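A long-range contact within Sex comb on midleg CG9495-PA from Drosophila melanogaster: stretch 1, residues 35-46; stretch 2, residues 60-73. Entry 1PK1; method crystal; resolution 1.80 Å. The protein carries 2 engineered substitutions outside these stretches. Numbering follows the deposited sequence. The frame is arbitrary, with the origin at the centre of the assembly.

Stretch 1, residues 35-46: VHGDLFRKHEID
Stretch 2, residues 60-73: KYMGLKLGPALKIC

Packing of residues 35-46 against residues 60-73 in Sex comb on midleg, an apolar contact burying 457 Å² (both sides summed) with no direct hydrogen bond across it. Stretch 1 enters as a 3-10 segment (Val35-His36), continues as a helix from Gly37 to Lys42 and turns out at Glu44, whose positive phi (52/53) closes a Schellman motif: Ile45 N donates to Phe40 O (3.0 Å) and Glu44 N to Arg41 O (3.0 Å). Stretch 2 starts in the end of one helix, leaves helical phi/psi at Gly63 (72/18), runs extended through Leu64 and Lys65 (-77/145 and -81/166), and enters a second helix at Leu66, with Lys65 as N-cap. The register is set by Leu39 CA to Met62 CA, 7.1 Å, and His36 CA to Leu64 CA, 8.4 Å; the order runs opposite against Tyr61-Leu64, but in the same sense on the second helix, where His36 meets Pro68 and Phe40 meets Ile72.

Met62 is the centre of the contact, with 111 Å² covered. Its m, t, p rotamer (-64°, 176°, 70°) lays the thioether chain past His43 and delivers the methyl to Phe40. Met62 CG sits 3.6 Å from the His43 ring centroid, only 3° off the normal, so its C-H bonds can meet the pi face; Met62 SD lies obliquely, 4.7 Å from the same centroid. Farther along, Met62 CE covers a face of Phe40 (4.3 Å to the centroid, 27° off the normal) and also touches Leu39 CG at 3.9 Å and Ile45 CG1 at 4.2 Å, so one methyl touches all three side chains.

The CA-to-CB bond of Phe40 (chi1 -86°, chi2 60°; 55 Å²) points sideways to stretch 2, but its ring end comes nearer. While Met62 takes a face, Ile72 CD1 approaches the edge, 3.8 Å from Phe40 CZ. Ile72 (m, t) points toward stretch 1 from the second helix, where Ile72 N bonds to Pro68 O (2.9 Å).

His36 (chi1 -56°, chi2 -55°) presents a face to Leu64 (m, t): Leu64 CD2 is 3.7 Å from the ring centroid, 13° off the normal, a CH-pi contact. His36 NE2 lies 3.7 Å from Pro68 CB. The same Leu64 methyl packs against Leu39 (t, p), with Leu64 CD2 and Leu39 CD2 3.6 Å apart. At the other end, His43 (chi1 -74°, chi2 -90°) brings CE1 to 3.1 Å from Tyr61 O, and one water links the stretches, 2.8 Å from His43 NE2 and donating a weak bond to Met62 O at 3.4 Å.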

# COMPACT_ATOMS: atom_id res chain seq x y z
N VAL B 35 -1.26 -9.86 -8.55
CA VAL B 35 -2.29 -10.74 -8.01
C VAL B 35 -3.65 -10.04 -7.98
O VAL B 35 -4.71 -10.68 -7.98
CB VAL B 35 -1.93 -11.24 -6.58
CG1 VAL B 35 -1.82 -10.06 -5.61
CG2 VAL B 35 -2.97 -12.23 -6.07
N HIS B 36 -3.62 -8.71 -7.98
CA HIS B 36 -4.86 -7.93 -7.94
C HIS B 36 -5.37 -7.53 -9.31
O HIS B 36 -6.36 -6.81 -9.43
CB HIS B 36 -4.64 -6.67 -7.09
CG HIS B 36 -4.17 -6.95 -5.70
ND1 HIS B 36 -4.84 -7.80 -4.85
CD2 HIS B 36 -3.07 -6.52 -5.03
CE1 HIS B 36 -4.18 -7.88 -3.71
NE2 HIS B 36 -3.11 -7.12 -3.79
N GLY B 37 -4.71 -8.02 -10.35
CA GLY B 37 -5.11 -7.70 -11.71
C GLY B 37 -6.57 -7.96 -12.04
O GLY B 37 -7.25 -7.11 -12.63
N ASP B 38 -7.07 -9.13 -11.66
CA ASP B 38 -8.46 -9.48 -11.94
C ASP B 38 -9.45 -8.59 -11.19
O ASP B 38 -10.58 -8.40 -11.64
CB ASP B 38 -8.72 -10.95 -11.59
CG ASP B 38 -8.03 -11.91 -12.54
OD1 ASP B 38 -7.65 -11.48 -13.65
OD2 ASP B 38 -7.87 -13.09 -12.18
N LEU B 39 -9.02 -8.04 -10.06
CA LEU B 39 -9.88 -7.15 -9.29
C LEU B 39 -10.06 -5.88 -10.10
O LEU B 39 -11.15 -5.30 -10.14
CB LEU B 39 -9.23 -6.85 -7.93
CG LEU B 39 -10.00 -6.10 -6.85
CD1 LEU B 39 -11.38 -6.73 -6.62
CD2 LEU B 39 -9.18 -6.14 -5.57
N PHE B 40 -9.00 -5.44 -10.76
CA PHE B 40 -9.07 -4.25 -11.60
C PHE B 40 -9.99 -4.51 -12.79
O PHE B 40 -10.71 -3.62 -13.22
CB PHE B 40 -7.67 -3.84 -12.07
CG PHE B 40 -6.95 -2.97 -11.09
CD1 PHE B 40 -6.66 -3.44 -9.81
CD2 PHE B 40 -6.60 -1.67 -11.43
CE1 PHE B 40 -6.05 -2.61 -8.87
CE2 PHE B 40 -5.99 -0.83 -10.50
CZ PHE B 40 -5.71 -1.30 -9.22
N ARG B 41 -9.97 -5.74 -13.30
CA ARG B 41 -10.85 -6.10 -14.41
C ARG B 41 -12.30 -6.11 -13.91
O ARG B 41 -13.19 -5.56 -14.56
CB ARG B 41 -10.47 -7.47 -14.97
CG ARG B 41 -9.06 -7.52 -15.52
CD ARG B 41 -8.77 -8.79 -16.30
NE ARG B 41 -7.45 -8.74 -16.94
CZ ARG B 41 -6.30 -8.93 -16.30
NH1 ARG B 41 -6.28 -9.21 -15.01
NH2 ARG B 41 -5.16 -8.83 -16.97
N LYS B 42 -12.50 -6.72 -12.75
CA LYS B 42 -13.82 -6.82 -12.12
C LYS B 42 -14.44 -5.44 -11.90
O LYS B 42 -15.63 -5.22 -12.17
CB LYS B 42 -13.70 -7.55 -10.78
CG LYS B 42 -14.98 -7.66 -9.96
CD LYS B 42 -15.94 -8.69 -10.52
CE LYS B 42 -17.07 -8.96 -9.52
NZ LYS B 42 -18.09 -9.88 -10.09
N HIS B 43 -13.64 -4.50 -11.42
CA HIS B 43 -14.12 -3.15 -11.16
C HIS B 43 -14.05 -2.22 -12.36
O HIS B 43 -14.39 -1.04 -12.28
CB HIS B 43 -13.37 -2.56 -9.95
CG HIS B 43 -13.82 -3.14 -8.65
ND1 HIS B 43 -14.84 -2.59 -7.91
CD2 HIS B 43 -13.45 -4.27 -8.01
CE1 HIS B 43 -15.09 -3.37 -6.87
NE2 HIS B 43 -14.26 -4.39 -6.91
N GLU B 44 -13.61 -2.78 -13.49
CA GLU B 44 -13.51 -2.04 -14.75
C GLU B 44 -12.72 -0.76 -14.57
O GLU B 44 -13.18 0.33 -14.95
CB GLU B 44 -14.92 -1.75 -15.29
CG GLU B 44 -15.66 -3.00 -15.74
CD GLU B 44 -17.16 -2.79 -15.87
OE1 GLU B 44 -17.61 -1.64 -16.02
OE2 GLU B 44 -17.89 -3.80 -15.84
N ILE B 45 -11.52 -0.89 -14.02
CA ILE B 45 -10.68 0.27 -13.78
C ILE B 45 -9.89 0.67 -15.02
O ILE B 45 -8.81 0.14 -15.28
CB ILE B 45 -9.70 -0.00 -12.60
CG1 ILE B 45 -10.50 -0.40 -11.35
CG2 ILE B 45 -8.87 1.24 -12.29
CD1 ILE B 45 -11.51 0.64 -10.89
N ASP B 46 -10.46 1.57 -15.81
CA ASP B 46 -9.78 2.05 -17.00
C ASP B 46 -9.04 3.31 -16.59
O ASP B 46 -9.00 3.65 -15.41
CB ASP B 46 -10.79 2.34 -18.12
CG ASP B 46 -11.73 3.49 -17.79
OD1 ASP B 46 -11.93 3.80 -16.60
OD2 ASP B 46 -12.28 4.07 -18.75
N LYS B 60 -12.69 0.03 0.89
CA LYS B 60 -14.11 -0.15 1.10
C LYS B 60 -14.85 -0.84 -0.04
O LYS B 60 -15.69 -1.70 0.20
CB LYS B 60 -14.76 1.22 1.34
CG LYS B 60 -16.25 1.18 1.64
CD LYS B 60 -16.51 0.72 3.05
CE LYS B 60 -17.95 1.01 3.45
NZ LYS B 60 -18.15 0.67 4.88
N TYR B 61 -14.53 -0.48 -1.28
CA TYR B 61 -15.24 -1.04 -2.43
C TYR B 61 -14.55 -2.17 -3.20
O TYR B 61 -15.22 -3.03 -3.76
CB TYR B 61 -15.61 0.10 -3.38
CG TYR B 61 -16.38 1.21 -2.71
CD1 TYR B 61 -16.24 2.53 -3.12
CD2 TYR B 61 -17.26 0.94 -1.65
CE1 TYR B 61 -16.95 3.56 -2.50
CE2 TYR B 61 -17.97 1.96 -1.03
CZ TYR B 61 -17.81 3.26 -1.46
OH TYR B 61 -18.51 4.28 -0.84
N MET B 62 -13.22 -2.18 -3.22
CA MET B 62 -12.52 -3.23 -3.95
C MET B 62 -11.99 -4.32 -3.01
O MET B 62 -11.49 -5.34 -3.46
CB MET B 62 -11.37 -2.64 -4.76
CG MET B 62 -11.83 -1.70 -5.86
SD MET B 62 -10.47 -0.91 -6.76
CE MET B 62 -9.79 -2.32 -7.67
N GLY B 63 -12.09 -4.08 -1.71
CA GLY B 63 -11.63 -5.06 -0.74
C GLY B 63 -10.13 -5.20 -0.62
O GLY B 63 -9.63 -6.20 -0.10
N LEU B 64 -9.39 -4.21 -1.12
CA LEU B 64 -7.93 -4.24 -1.04
C LEU B 64 -7.49 -3.88 0.37
O LEU B 64 -8.14 -3.07 1.03
CB LEU B 64 -7.34 -3.24 -2.03
CG LEU B 64 -7.42 -3.62 -3.51
CD1 LEU B 64 -7.21 -2.40 -4.39
CD2 LEU B 64 -6.38 -4.69 -3.80
N LYS B 65 -6.41 -4.49 0.83
CA LYS B 65 -5.87 -4.18 2.15
C LYS B 65 -5.05 -2.89 2.02
O LYS B 65 -4.73 -2.47 0.90
CB LYS B 65 -4.99 -5.33 2.66
CG LYS B 65 -5.76 -6.64 2.83
CD LYS B 65 -6.99 -6.44 3.69
CE LYS B 65 -7.73 -7.76 3.90
NZ LYS B 65 -8.99 -7.56 4.66
N LEU B 66 -4.71 -2.28 3.15
CA LEU B 66 -3.97 -1.01 3.13
C LEU B 66 -2.64 -1.05 2.38
O LEU B 66 -2.32 -0.12 1.63
CB LEU B 66 -3.75 -0.51 4.56
CG LEU B 66 -3.13 0.88 4.75
CD1 LEU B 66 -3.95 1.93 4.02
CD2 LEU B 66 -3.06 1.20 6.24
N GLY B 67 -1.86 -2.11 2.59
CA GLY B 67 -0.56 -2.22 1.92
C GLY B 67 -0.70 -2.04 0.43
O GLY B 67 -0.11 -1.13 -0.17
N PRO B 68 -1.47 -2.92 -0.22
CA PRO B 68 -1.69 -2.85 -1.66
C PRO B 68 -2.30 -1.51 -2.08
O PRO B 68 -1.91 -0.93 -3.09
CB PRO B 68 -2.64 -4.02 -1.91
CG PRO B 68 -2.19 -5.02 -0.91
CD PRO B 68 -1.97 -4.19 0.33
N ALA B 69 -3.24 -0.99 -1.29
CA ALA B 69 -3.86 0.28 -1.64
C ALA B 69 -2.83 1.42 -1.67
O ALA B 69 -2.84 2.25 -2.59
CB ALA B 69 -4.98 0.61 -0.66
N LEU B 70 -1.97 1.46 -0.67
CA LEU B 70 -0.95 2.51 -0.62
C LEU B 70 0.03 2.40 -1.79
O LEU B 70 0.43 3.41 -2.35
CB LEU B 70 -0.19 2.46 0.71
CG LEU B 70 -0.99 2.93 1.94
CD1 LEU B 70 -0.06 3.04 3.13
CD2 LEU B 70 -1.64 4.28 1.65
N LYS B 71 0.39 1.17 -2.17
CA LYS B 71 1.30 0.98 -3.30
C LYS B 71 0.65 1.43 -4.60
O LYS B 71 1.29 2.03 -5.46
CB LYS B 71 1.72 -0.48 -3.43
CG LYS B 71 2.54 -1.04 -2.28
CD LYS B 71 3.09 -2.39 -2.70
CE LYS B 71 2.99 -3.42 -1.60
NZ LYS B 71 3.30 -4.76 -2.18
N ILE B 72 -0.64 1.13 -4.74
CA ILE B 72 -1.36 1.52 -5.94
C ILE B 72 -1.49 3.04 -5.99
O ILE B 72 -1.29 3.65 -7.04
CB ILE B 72 -2.75 0.85 -5.99
CG1 ILE B 72 -2.57 -0.67 -6.19
CG2 ILE B 72 -3.59 1.45 -7.11
CD1 ILE B 72 -3.81 -1.50 -5.92
N CYS B 73 -1.80 3.65 -4.85
CA CYS B 73 -1.93 5.11 -4.81
C CYS B 73 -0.61 5.75 -5.21
O CYS B 73 -0.59 6.77 -5.89
CB CYS B 73 -2.31 5.59 -3.41
SG CYS B 73 -4.05 5.46 -3.01
O HOH W 1 -14.20 -6.53 -5.05